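Local structure of xylose isomerase domain protein TIM barrel (Planctomyces limnophilus, 3TVA) at residues 46-51 against 108-113; 68-73 against 114-119; 163-168 against 200-205; 123-128 against 159-164; 212-217 against 238-243. The protein binds a magnesium ion in a xylose isomerase-like TIM barrel and is probably an isomerase, although its substrate is not established. All coordinates share one frame; numbering follows the deposited sequence.

Interaction 1 of 5, residues 46-51 against 108-113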
# COMPACT_ATOMS: atom_id res chain seq x y z
N HIS A 46 -13.25 -13.67 10.07
CA HIS A 46 -13.66 -15.07 10.17
C HIS A 46 -12.86 -16.00 9.26
O HIS A 46 -12.85 -17.21 9.45
CB HIS A 46 -15.17 -15.22 9.92
CG HIS A 46 -15.68 -14.42 8.77
ND1 HIS A 46 -15.78 -13.05 8.79
CD2 HIS A 46 -16.14 -14.81 7.55
CE1 HIS A 46 -16.27 -12.62 7.64
NE2 HIS A 46 -16.49 -13.67 6.87
N THR A 47 -12.22 -15.42 8.25
CA THR A 47 -11.35 -16.16 7.33
C THR A 47 -9.85 -16.07 7.64
O THR A 47 -9.01 -16.30 6.79
CB THR A 47 -11.72 -15.96 5.84
OG1 THR A 47 -11.88 -14.57 5.56
CG2 THR A 47 -13.06 -16.69 5.54
N ARG A 48 -9.55 -15.52 8.81
CA ARG A 48 -8.20 -15.19 9.23
C ARG A 48 -7.42 -16.21 10.09
O ARG A 48 -6.38 -15.88 10.64
CB ARG A 48 -8.22 -13.85 9.95
CG ARG A 48 -7.19 -12.87 9.50
CD ARG A 48 -7.39 -11.58 10.29
NE ARG A 48 -8.03 -10.56 9.48
CZ ARG A 48 -8.68 -9.51 9.97
NH1 ARG A 48 -8.80 -9.35 11.28
NH2 ARG A 48 -9.21 -8.63 9.14
N THR A 49 -7.95 -17.41 10.29
CA THR A 49 -7.29 -18.34 11.21
C THR A 49 -6.03 -18.97 10.61
O THR A 49 -5.74 -18.81 9.43
CB THR A 49 -8.23 -19.50 11.60
OG1 THR A 49 -8.46 -20.34 10.45
CG2 THR A 49 -9.56 -18.96 12.11
N ARG A 50 -5.33 -19.75 11.43
CA ARG A 50 -4.14 -20.44 10.98
C ARG A 50 -4.46 -21.44 9.85
O ARG A 50 -3.70 -21.60 8.91
CB ARG A 50 -3.49 -21.18 12.15
CG ARG A 50 -2.14 -21.76 11.80
CD ARG A 50 -1.58 -22.58 12.96
NE ARG A 50 -0.20 -22.97 12.72
CZ ARG A 50 0.34 -24.12 13.13
NH1 ARG A 50 -0.40 -25.01 13.79
NH2 ARG A 50 1.61 -24.39 12.86
N GLU A 51 -5.61 -22.10 9.97
CA GLU A 51 -6.03 -23.08 8.97
C GLU A 51 -6.31 -22.41 7.63
O GLU A 51 -5.97 -22.96 6.58
CB GLU A 51 -7.24 -23.88 9.47
CG GLU A 51 -6.97 -24.73 10.71
CD GLU A 51 -6.74 -23.92 12.01
OE1 GLU A 51 -5.87 -24.32 12.81
OE2 GLU A 51 -7.43 -22.88 12.22
N SER A 108 -0.95 -9.47 11.35
CA SER A 108 0.46 -9.86 11.53
C SER A 108 0.61 -11.36 11.81
O SER A 108 1.46 -12.02 11.21
CB SER A 108 1.11 -9.03 12.65
OG SER A 108 2.44 -9.46 12.91
N ASP A 109 -0.22 -11.90 12.71
CA ASP A 109 -0.25 -13.35 12.96
C ASP A 109 -0.55 -14.14 11.67
O ASP A 109 0.12 -15.11 11.35
CB ASP A 109 -1.29 -13.71 14.04
CG ASP A 109 -0.97 -13.11 15.40
OD1 ASP A 109 0.20 -12.69 15.61
OD2 ASP A 109 -1.88 -13.04 16.26
N PHE A 110 -1.57 -13.71 10.93
CA PHE A 110 -1.94 -14.35 9.67
C PHE A 110 -0.79 -14.31 8.65
O PHE A 110 -0.48 -15.33 8.00
CB PHE A 110 -3.19 -13.67 9.09
CG PHE A 110 -3.65 -14.23 7.77
CD1 PHE A 110 -3.25 -13.64 6.57
CD2 PHE A 110 -4.51 -15.31 7.72
CE1 PHE A 110 -3.68 -14.14 5.35
CE2 PHE A 110 -4.95 -15.82 6.49
CZ PHE A 110 -4.53 -15.23 5.31
N ALA A 111 -0.16 -13.14 8.50
CA ALA A 111 0.97 -13.00 7.58
C ALA A 111 2.14 -13.93 7.97
O ALA A 111 2.82 -14.49 7.11
CB ALA A 111 1.46 -11.54 7.55
N SER A 112 2.36 -14.10 9.27
CA SER A 112 3.39 -15.02 9.75
C SER A 112 3.09 -16.49 9.37
O SER A 112 3.97 -17.22 8.93
CB SER A 112 3.55 -14.88 11.26
OG SER A 112 4.54 -15.77 11.74
N TRP A 113 1.85 -16.92 9.54
CA TRP A 113 1.44 -18.26 9.13
C TRP A 113 1.54 -18.46 7.61
O TRP A 113 1.89 -19.53 7.13
CB TRP A 113 0.01 -18.53 9.60
CG TRP A 113 -0.16 -18.55 11.09
CD1 TRP A 113 0.70 -19.08 12.01
CD2 TRP A 113 -1.28 -18.04 11.84
NE1 TRP A 113 0.19 -18.94 13.28
CE2 TRP A 113 -1.02 -18.29 13.20
CE3 TRP A 113 -2.48 -17.40 11.49
CZ2 TRP A 113 -1.92 -17.92 14.23
CZ3 TRP A 113 -3.37 -17.03 12.50
CH2 TRP A 113 -3.08 -17.30 13.86
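Two hydrogen bonds grip Asp109 OD1, one from His147 NE2 and one from His151 NE2. Arg48 NH1 has one salt bridge, to Glu103 OE2, with Glu106 OE2 as a longer, weak extra. Arg48 NH2 is held by the carbonyl of Pro43. The guanidinium is therefore tied to earlier turns of helix 97-114 and to Pro43 O, and the aliphatic CG is what meets Phe110. Arg48 CG lies 4.0 Å from Phe110 CD2. The two side chains cross at about a right angle. The ring of Phe110 swings out with CG anti to the backbone N (chi1 179°). Its edge meets backbone carbonyls: Arg48 O is 3.5 Å from Phe110 CD2, and Thr49 O is near the same edge. Arg48 O also lies in the plane of the Trp113 ring, 3.7 Å from CZ3, so one carbonyl faces two aromatic edges. The fold here is a TIM barrel. The contact joins the start of helix 50-62, with Thr49 at its N-cap position, to the last turns of helix 97-114 on the outside of the barrel. Trp113 has its CG anti to the carbonyl carbon. One face of its indole takes Arg50. Arg50 CG stands 3.7 Å from the centroid of the five-membered ring, only 4° off the normal, a CH-pi contact. Arg50 CA adds to it at 3.5 Å from Trp113 CE3. The extended Arg50 chain crosses the indole, and its guanidinium is tilted 55° to the ring rather than stacked. On the opposite face, Asp109 O sits toward the rim of the indole.

Interaction 2 of 5, residues 68-73 against 114-119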
# COMPACT_ATOMS: atom_id res chain seq x y z
N THR A 68 4.15 -10.75 -1.20
CA THR A 68 5.11 -9.78 -0.68
C THR A 68 4.67 -8.91 0.51
O THR A 68 5.48 -8.58 1.37
CB THR A 68 5.69 -8.93 -1.82
OG1 THR A 68 4.64 -8.19 -2.44
CG2 THR A 68 6.35 -9.85 -2.87
N VAL A 69 3.41 -8.50 0.53
CA VAL A 69 2.88 -7.69 1.62
C VAL A 69 1.42 -8.07 1.84
O VAL A 69 0.68 -8.34 0.89
CB VAL A 69 2.91 -6.15 1.31
CG1 VAL A 69 2.44 -5.35 2.52
CG2 VAL A 69 4.31 -5.65 0.86
N ILE A 70 0.99 -8.11 3.10
CA ILE A 70 -0.43 -8.26 3.41
C ILE A 70 -0.97 -6.97 4.03
O ILE A 70 -0.46 -6.50 5.04
CB ILE A 70 -0.69 -9.50 4.32
CG1 ILE A 70 -0.37 -10.77 3.51
CG2 ILE A 70 -2.14 -9.48 4.81
CD1 ILE A 70 -0.37 -12.06 4.31
N PHE A 71 -2.00 -6.40 3.42
CA PHE A 71 -2.48 -5.07 3.81
C PHE A 71 -3.65 -5.12 4.78
O PHE A 71 -4.56 -5.91 4.60
CB PHE A 71 -2.88 -4.26 2.56
CG PHE A 71 -1.90 -3.17 2.20
CD1 PHE A 71 -0.78 -3.45 1.43
CD2 PHE A 71 -2.09 -1.88 2.67
CE1 PHE A 71 0.13 -2.44 1.12
CE2 PHE A 71 -1.18 -0.88 2.37
CZ PHE A 71 -0.07 -1.16 1.59
N GLY A 72 -3.61 -4.28 5.80
CA GLY A 72 -4.76 -4.13 6.67
C GLY A 72 -5.84 -3.26 6.06
O GLY A 72 -5.58 -2.40 5.22
N GLY A 73 -7.08 -3.50 6.47
CA GLY A 73 -8.22 -2.66 6.13
C GLY A 73 -9.26 -3.06 7.16
O GLY A 73 -9.22 -4.18 7.67
N VAL A 114 1.26 -17.40 6.86
CA VAL A 114 1.37 -17.42 5.40
C VAL A 114 2.84 -17.43 4.95
O VAL A 114 3.16 -17.98 3.90
CB VAL A 114 0.61 -16.21 4.78
CG1 VAL A 114 0.99 -15.98 3.33
CG2 VAL A 114 -0.90 -16.43 4.89
N GLY A 115 3.73 -16.86 5.76
CA GLY A 115 5.13 -16.77 5.40
C GLY A 115 5.49 -15.46 4.72
O GLY A 115 6.52 -15.35 4.06
N CYS A 116 4.63 -14.45 4.89
CA CYS A 116 4.86 -13.14 4.28
C CYS A 116 5.58 -12.20 5.26
O CYS A 116 5.11 -11.98 6.38
CB CYS A 116 3.52 -12.53 3.87
SG CYS A 116 3.65 -10.88 3.20
N PRO A 117 6.74 -11.65 4.84
CA PRO A 117 7.67 -10.81 5.61
C PRO A 117 7.15 -9.42 5.98
O PRO A 117 7.81 -8.68 6.72
CB PRO A 117 8.92 -10.74 4.72
CG PRO A 117 8.37 -10.83 3.34
CD PRO A 117 7.17 -11.78 3.43
N ALA A 118 6.03 -9.00 5.39
CA ALA A 118 5.61 -7.62 5.59
C ALA A 118 4.10 -7.44 5.65
O ALA A 118 3.34 -8.14 4.96
CB ALA A 118 6.21 -6.72 4.49
N ILE A 119 3.67 -6.48 6.46
CA ILE A 119 2.28 -6.06 6.47
C ILE A 119 2.21 -4.57 6.15
O ILE A 119 3.18 -3.84 6.34
CB ILE A 119 1.58 -6.34 7.82
CG1 ILE A 119 2.30 -5.64 8.97
CG2 ILE A 119 1.46 -7.86 8.08
CD1 ILE A 119 1.74 -6.02 10.34
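Ile70 and Ile119 are paired across two parallel strands, and their side chains leave the sheet on the same face. Val69 and Ala118 belong to the other face. The hydrogen bond from Ile70 N to Ala118 O, 3.0 Å long and nearly straight at 163°, holds the pairing. The N-H reaches the oxygen from above the carbonyl plane. A CA-H...O contact follows, with Ile119 CA 3.1 Å from Ile70 O. Ile119 has CG1 in the crowded position between its backbone N and carbonyl carbon, and its CB lies 3.5 Å from Ile70 O. Ile70 has CG1 anti to its carbonyl carbon (chi1 -67°), which sends CD1 out from the sheet to Cys116 CB at 3.9 Å. Val114 CG1 also borders this methyl, more loosely. Cys116 turns SG anti to its backbone N (chi1 177°) and lays it 3.5 Å from Thr68 O, alongside the strand backbone. On that other face, Val69 CG2 meets Ala118 CB at 4.2 Å. Gly115, with positive phi, is the C-prime residue of a Schellman motif that ends helix 97-114. In the TIM barrel, Ile70 and Ile119 pack under Ala111 of that helix. Val69 and Ala118 both touch His156 of strand 154-158, while strand 37-41 flanks strand 66-71 on its other edge.

Interaction 3 of 5, residues 163-168 against 200-205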
# COMPACT_ATOMS: atom_id res chain seq x y z
N SER A 163 2.31 15.46 4.06
CA SER A 163 3.44 15.90 3.26
C SER A 163 4.61 14.95 3.56
O SER A 163 4.64 14.29 4.60
CB SER A 163 3.81 17.31 3.66
OG SER A 163 4.40 17.29 4.94
N ALA A 164 5.56 14.86 2.63
CA ALA A 164 6.74 14.01 2.85
C ALA A 164 7.49 14.42 4.12
O ALA A 164 7.98 13.57 4.85
CB ALA A 164 7.67 14.04 1.62
N ASP A 165 7.57 15.72 4.39
CA ASP A 165 8.26 16.20 5.59
C ASP A 165 7.61 15.69 6.90
O ASP A 165 8.32 15.27 7.82
CB ASP A 165 8.32 17.74 5.59
CG ASP A 165 9.32 18.31 4.57
OD1 ASP A 165 10.24 17.58 4.13
OD2 ASP A 165 9.19 19.49 4.21
N HIS A 166 6.28 15.73 6.96
CA HIS A 166 5.51 15.31 8.14
C HIS A 166 5.68 13.80 8.34
O HIS A 166 5.88 13.33 9.46
CB HIS A 166 4.03 15.67 7.93
CG HIS A 166 3.17 15.58 9.17
ND1 HIS A 166 3.69 15.57 10.45
CD2 HIS A 166 1.83 15.52 9.31
CE1 HIS A 166 2.70 15.51 11.32
NE2 HIS A 166 1.56 15.47 10.65
N LEU A 167 5.62 13.06 7.24
CA LEU A 167 5.80 11.61 7.28
C LEU A 167 7.21 11.23 7.77
O LEU A 167 7.36 10.31 8.58
CB LEU A 167 5.58 11.02 5.88
CG LEU A 167 5.84 9.51 5.75
CD1 LEU A 167 4.93 8.70 6.66
CD2 LEU A 167 5.66 9.09 4.30
N LEU A 168 8.22 11.93 7.29
CA LEU A 168 9.58 11.70 7.75
C LEU A 168 9.70 11.96 9.26
O LEU A 168 10.36 11.22 9.99
CB LEU A 168 10.56 12.62 7.01
CG LEU A 168 10.98 12.25 5.59
CD1 LEU A 168 11.68 13.45 4.92
CD2 LEU A 168 11.89 11.03 5.59
N LEU A 200 9.00 11.06 -3.21
CA LEU A 200 9.76 9.82 -3.30
C LEU A 200 11.25 10.03 -3.03
O LEU A 200 11.86 9.25 -2.29
CB LEU A 200 9.59 9.20 -4.69
CG LEU A 200 10.44 7.95 -4.95
CD1 LEU A 200 10.08 6.82 -3.97
CD2 LEU A 200 10.27 7.50 -6.41
N ARG A 201 11.85 11.06 -3.64
CA ARG A 201 13.25 11.37 -3.38
C ARG A 201 13.49 11.65 -1.90
O ARG A 201 14.48 11.22 -1.34
CB ARG A 201 13.71 12.58 -4.18
CG ARG A 201 13.81 12.37 -5.69
CD ARG A 201 14.52 13.56 -6.33
NE ARG A 201 14.91 13.22 -7.69
CZ ARG A 201 16.04 12.60 -7.99
NH1 ARG A 201 16.90 12.27 -7.03
NH2 ARG A 201 16.32 12.30 -9.25
N LYS A 202 12.58 12.39 -1.27
CA LYS A 202 12.75 12.76 0.12
C LYS A 202 12.69 11.55 1.05
O LYS A 202 13.40 11.51 2.05
CB LYS A 202 11.68 13.77 0.55
CG LYS A 202 11.99 15.20 0.17
CD LYS A 202 10.85 16.12 0.61
CE LYS A 202 11.23 17.59 0.50
NZ LYS A 202 10.07 18.48 0.79
N VAL A 203 11.80 10.61 0.75
CA VAL A 203 11.58 9.46 1.65
C VAL A 203 12.34 8.19 1.28
O VAL A 203 12.10 7.13 1.87
CB VAL A 203 10.08 9.17 1.89
CG1 VAL A 203 9.38 10.43 2.42
CG2 VAL A 203 9.39 8.63 0.62
N ALA A 204 13.23 8.31 0.29
CA ALA A 204 13.84 7.16 -0.38
C ALA A 204 14.37 6.08 0.58
O ALA A 204 14.14 4.89 0.34
CB ALA A 204 14.99 7.65 -1.29
N ARG A 205 15.04 6.48 1.65
CA ARG A 205 15.70 5.50 2.53
C ARG A 205 14.71 4.61 3.28
O ARG A 205 15.10 3.56 3.81
CB ARG A 205 16.67 6.18 3.51
CG ARG A 205 16.00 7.07 4.57
CD ARG A 205 17.07 7.90 5.29
NE ARG A 205 16.53 8.86 6.25
CZ ARG A 205 16.12 10.08 5.93
NH1 ARG A 205 16.16 10.47 4.65
NH2 ARG A 205 15.66 10.91 6.86
O HOH W 1 7.27 17.92 2.14
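Lys202 sets off with CG anti to its carbonyl carbon (chi1 -82°) and runs extended from there. Asp165 takes a similar first torsion (chi1 -73°), and the two chains cross obliquely. Their tips meet with Lys202 NZ 3.5 Å from Asp165 OD1, a salt bridge whose hydrogen bond is weak. Water 1 bridges beside it, accepting from Lys202 NZ and from Asp165 N, each at 3.2 Å. Along the way Lys202 CD passes Ala164 CB at 3.9 Å. Leu168 (chi1 -78°) brings its CG to 4.0 Å from Val203 CG1. That same methyl also meets Ala164 CB at 4.1 Å and Leu167 CD2 more distantly. Arg205 NH2 approaches Leu168 CD2 at 4.0 Å from an oblique direction. The contact joins the first turns of helix 164-174 to helix 196-203 and the 3-10 turn that follows, on the outside of the TIM barrel. Underneath, Leu167 and Val203 both rest on Ile181 of strand 179-183. Ser163 OG caps the first helix by accepting from His166 N. The ion pair lies at the exposed margin, is long and is shared with water, so it probably adds little; the Val203 cluster beneath it is likely to hold the helices together.

Interaction 4 of 5, residues 123-128 against 159-164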
# COMPACT_ATOMS: atom_id res chain seq x y z
N ILE A 123 -2.24 4.41 7.87
CA ILE A 123 -2.39 4.66 9.30
C ILE A 123 -3.43 5.75 9.62
O ILE A 123 -3.92 5.83 10.75
CB ILE A 123 -1.02 4.94 9.98
CG1 ILE A 123 -1.07 4.56 11.46
CG2 ILE A 123 -0.57 6.38 9.74
CD1 ILE A 123 0.29 4.64 12.18
N GLY A 124 -3.80 6.54 8.61
CA GLY A 124 -4.77 7.61 8.80
C GLY A 124 -4.11 8.97 8.79
O GLY A 124 -2.91 9.08 8.50
N PHE A 125 -4.84 10.02 9.16
CA PHE A 125 -4.28 11.36 8.98
C PHE A 125 -3.49 11.72 10.23
O PHE A 125 -4.05 12.05 11.26
CB PHE A 125 -5.41 12.39 8.78
CG PHE A 125 -5.91 12.48 7.35
CD1 PHE A 125 -6.07 13.71 6.74
CD2 PHE A 125 -6.23 11.33 6.63
CE1 PHE A 125 -6.54 13.80 5.43
CE2 PHE A 125 -6.68 11.41 5.33
CZ PHE A 125 -6.84 12.65 4.73
N VAL A 126 -2.17 11.70 10.08
CA VAL A 126 -1.24 11.86 11.20
C VAL A 126 -1.34 13.29 11.72
O VAL A 126 -1.18 14.24 10.96
CB VAL A 126 0.23 11.55 10.78
CG1 VAL A 126 1.21 11.91 11.91
CG2 VAL A 126 0.37 10.10 10.36
N PRO A 127 -1.64 13.44 13.02
CA PRO A 127 -1.79 14.74 13.69
C PRO A 127 -0.48 15.53 13.68
O PRO A 127 0.58 14.94 13.53
CB PRO A 127 -2.11 14.36 15.14
CG PRO A 127 -2.55 12.94 15.09
CD PRO A 127 -1.84 12.31 13.94
N GLU A 128 -0.57 16.85 13.84
CA GLU A 128 0.60 17.70 14.05
C GLU A 128 1.36 17.17 15.26
O GLU A 128 0.75 16.72 16.22
CB GLU A 128 0.17 19.14 14.33
CG GLU A 128 -0.20 19.96 13.11
CD GLU A 128 -0.57 21.40 13.48
OE1 GLU A 128 -0.01 21.93 14.47
OE2 GLU A 128 -1.42 22.00 12.78
N THR A 159 1.37 5.48 1.57
CA THR A 159 1.38 6.93 1.36
C THR A 159 0.01 7.55 1.59
O THR A 159 -0.97 7.17 0.93
CB THR A 159 1.72 7.30 -0.10
OG1 THR A 159 2.92 6.66 -0.50
CG2 THR A 159 1.88 8.78 -0.22
N GLY A 160 -0.01 8.53 2.49
CA GLY A 160 -1.23 9.17 2.97
C GLY A 160 -1.40 10.60 2.50
O GLY A 160 -0.93 11.01 1.43
N GLN A 161 -2.12 11.37 3.31
CA GLN A 161 -2.31 12.79 3.06
C GLN A 161 -1.16 13.65 3.58
O GLN A 161 -1.05 14.83 3.24
CB GLN A 161 -3.63 13.26 3.67
CG GLN A 161 -4.12 14.62 3.20
CD GLN A 161 -3.81 15.75 4.19
OE1 GLN A 161 -3.14 15.54 5.20
NE2 GLN A 161 -4.31 16.94 3.88
N GLU A 162 -0.28 13.05 4.39
CA GLU A 162 0.83 13.81 4.96
C GLU A 162 1.76 14.28 3.87
O GLU A 162 2.02 13.57 2.90
CB GLU A 162 1.66 12.97 5.95
CG GLU A 162 0.90 12.47 7.13
CD GLU A 162 -0.11 11.42 6.74
OE1 GLU A 162 -1.30 11.57 7.11
OE2 GLU A 162 0.29 10.47 6.02
N SER A 163 2.31 15.46 4.06
CA SER A 163 3.44 15.90 3.26
C SER A 163 4.61 14.95 3.56
O SER A 163 4.64 14.29 4.60
CB SER A 163 3.81 17.31 3.66
OG SER A 163 4.40 17.29 4.94
N ALA A 164 5.56 14.86 2.63
CA ALA A 164 6.74 14.01 2.85
C ALA A 164 7.49 14.42 4.12
O ALA A 164 7.98 13.57 4.85
CB ALA A 164 7.67 14.04 1.62
O HOH W 2 -0.95 8.23 6.63
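The tight, buried part of this contact is a carboxylate pressed to a backbone. Glu162 is bent (chi2 70°), so its end turns to the 123-128 loop. Glu162 OE1 accepts from Val126 N at 3.1 Å along a nearly straight line (168°), met from above the carboxylate plane. Glu162 CG packs against Val126 CB at 3.8 Å. Water 2 belongs to this part too. It donates to Glu162 OE2 at 2.6 Å and to Gly124 O at 2.8 Å, although it has more acceptors around it than protons. Gly124 O also crowds Glu162 OE1 without bonding to it, which might raise the pKa of this buried acid. The side nearer solvent is a ring laid on a chain, where Phe125 and Gln161 are partly exposed. Gln161 CB sits over one face of Phe125, offset toward the rim, 3.7 Å from the centroid in a CH-pi contact. Gln161 CG is 3.4 Å from Phe125 CE1. The bend at chi2 carries the amide past the CE1-CD1 rim, nearly parallel to the ring (19°). Phe125 was deposited in two conformers, so its packing may vary. Both loops follow strands, 118-121 and 154-158, at the barrel end that carries the magnesium ligand Glu158. Phe125 leans on helix 82-88, Val126 touches Tyr134 of helix 132-149, and Val126 O bonds to His166 of helix 164-174.

Interaction 5 of 5, residues 212-217 against 238-243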
# COMPACT_ATOMS: atom_id res chain seq x y z
N CYS A 212 2.13 0.77 -8.20
CA CYS A 212 2.07 1.48 -9.45
C CYS A 212 0.62 1.78 -9.73
O CYS A 212 -0.16 0.88 -10.04
CB CYS A 212 2.66 0.65 -10.59
SG CYS A 212 4.45 0.44 -10.40
N LYS A 213 0.27 3.05 -9.60
CA LYS A 213 -1.10 3.51 -9.78
C LYS A 213 -0.99 4.93 -10.31
O LYS A 213 0.02 5.61 -10.09
CB LYS A 213 -1.85 3.48 -8.44
CG LYS A 213 -3.35 3.66 -8.60
CD LYS A 213 -3.98 4.41 -7.44
CE LYS A 213 -4.03 3.60 -6.21
NZ LYS A 213 -4.10 4.45 -4.97
N ASP A 214 -2.01 5.40 -11.02
CA ASP A 214 -1.94 6.73 -11.64
C ASP A 214 -3.19 7.55 -11.32
O ASP A 214 -4.25 6.99 -11.02
CB ASP A 214 -1.77 6.60 -13.16
CG ASP A 214 -1.00 7.77 -13.79
OD1 ASP A 214 -0.83 8.83 -13.14
OD2 ASP A 214 -0.57 7.62 -14.95
N ALA A 215 -3.07 8.87 -11.38
CA ALA A 215 -4.21 9.74 -11.08
C ALA A 215 -4.06 11.11 -11.73
O ALA A 215 -2.95 11.52 -12.08
CB ALA A 215 -4.39 9.89 -9.57
N LEU A 216 -5.18 11.81 -11.87
CA LEU A 216 -5.19 13.19 -12.36
C LEU A 216 -5.39 14.13 -11.18
O LEU A 216 -6.19 13.83 -10.28
CB LEU A 216 -6.33 13.39 -13.36
CG LEU A 216 -6.27 12.57 -14.66
CD1 LEU A 216 -7.58 12.70 -15.46
CD2 LEU A 216 -5.06 13.01 -15.52
N TRP A 217 -4.67 15.25 -11.16
CA TRP A 217 -4.89 16.26 -10.12
C TRP A 217 -6.33 16.79 -10.16
O TRP A 217 -6.93 16.88 -11.23
CB TRP A 217 -3.96 17.46 -10.33
CG TRP A 217 -2.52 17.14 -10.10
CD1 TRP A 217 -1.59 16.85 -11.05
CD2 TRP A 217 -1.85 17.09 -8.84
NE1 TRP A 217 -0.37 16.60 -10.45
CE2 TRP A 217 -0.50 16.75 -9.10
CE3 TRP A 217 -2.25 17.30 -7.52
CZ2 TRP A 217 0.44 16.61 -8.09
CZ3 TRP A 217 -1.31 17.15 -6.51
CH2 TRP A 217 0.02 16.81 -6.80
N VAL A 238 1.06 11.14 -12.86
CA VAL A 238 2.24 10.67 -12.15
C VAL A 238 3.52 10.76 -13.00
O VAL A 238 4.53 11.21 -12.48
CB VAL A 238 2.09 9.23 -11.57
CG1 VAL A 238 3.44 8.73 -11.04
CG2 VAL A 238 1.06 9.21 -10.46
N GLY A 239 3.47 10.50 -14.31
CA GLY A 239 4.74 10.29 -15.00
C GLY A 239 5.42 8.95 -14.74
O GLY A 239 6.41 8.88 -14.00
N MSE A 240 4.82 7.87 -15.25
CA MSE A 240 5.32 6.52 -15.00
C MSE A 240 6.82 6.35 -15.29
O MSE A 240 7.54 5.72 -14.52
CB MSE A 240 4.50 5.49 -15.77
CG MSE A 240 4.35 4.13 -15.07
SE MSE A 240 3.82 4.16 -13.16
CE MSE A 240 2.43 5.55 -13.20
N GLU A 241 7.29 6.90 -16.40
CA GLU A 241 8.71 6.83 -16.71
C GLU A 241 9.53 7.64 -15.69
O GLU A 241 10.59 7.18 -15.24
CB GLU A 241 9.01 7.26 -18.16
CG GLU A 241 10.48 7.15 -18.48
CD GLU A 241 10.75 6.87 -19.94
OE1 GLU A 241 11.90 6.47 -20.25
OE2 GLU A 241 9.84 7.06 -20.78
N ALA A 242 9.04 8.81 -15.31
CA ALA A 242 9.69 9.61 -14.27
C ALA A 242 9.76 8.87 -12.92
O ALA A 242 10.78 8.91 -12.22
CB ALA A 242 8.99 10.96 -14.11
N TYR A 243 8.67 8.19 -12.57
CA TYR A 243 8.57 7.44 -11.33
C TYR A 243 9.54 6.26 -11.31
O TYR A 243 10.31 6.10 -10.36
CB TYR A 243 7.12 6.94 -11.19
CG TYR A 243 6.77 6.10 -9.98
CD1 TYR A 243 7.20 6.44 -8.70
CD2 TYR A 243 5.94 4.98 -10.11
CE1 TYR A 243 6.85 5.67 -7.59
CE2 TYR A 243 5.59 4.20 -9.01
CZ TYR A 243 6.04 4.56 -7.75
OH TYR A 243 5.66 3.80 -6.65
O HOH W 3 1.44 9.10 -15.65
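This contact borders the magnesium site, through Lys213. Strand 207-216 carries the metal ligand His211 and then Lys213, whose NZ hydrogen-bonds to the ligand Asp184. The next residue, Asp214, turns to the other side and holds the loop that leads into helix 240-249. Its CG is anti to the backbone N (chi1 -151°). Asp214 OD1 takes two N-H groups. Val238 N comes in on the syn lone pair at 3.0 Å, with an angle of 161°. Ala215 N comes from above the carboxylate plane at 2.8 Å and is more bent (132°). Asp214 OD2 accepts from water 3 at 2.6 Å, and that water accepts from Gly239 N, at the N-cap position of the helix. Gly234 N is a further donor to OD2. So many N-H groups would be expected to stabilise the buried anion. Val238 slides past Asp214, and its CG2 lies 3.8 Å from Lys213 O. The selenomethionine Met240 bends back to place Met240 CE 3.9 Å from Lys213 O. Cys212 SG approaches Tyr243 CE2 at 4.2 Å, an oblique sulfur-aromatic contact. Tyr243 OH in turn bonds to His211 O, which probably steadies the ligand's backbone. This is a beta-alpha unit of the TIM barrel: strand 207-216, with a metal ligand on it, is followed through a long connection by helix 240-249.

From the N terminus, interaction 1 opens first at 46-51 and closes after 56 intervening residues on helix 97-114. Interaction 2 opens within that span, at 68-73, and closes just after it, so the two cross. They also touch, since Ala111 of interaction 1 packs on Ile70 and Ile119 of interaction 2. Together they tie outer helices to neighbouring strands. Interaction 4 then joins two loops that follow successive strands. Interaction 3 begins where interaction 4 ends, sharing Ser163 and Ala164, and pairs two helices farther on. Interaction 5 closes the shortest loop, 20 intervening residues, beyond them; Leu200 and Tyr243 connect it to interaction 3. Interactions 1 and 5 lie on opposite sides of the chain's centre.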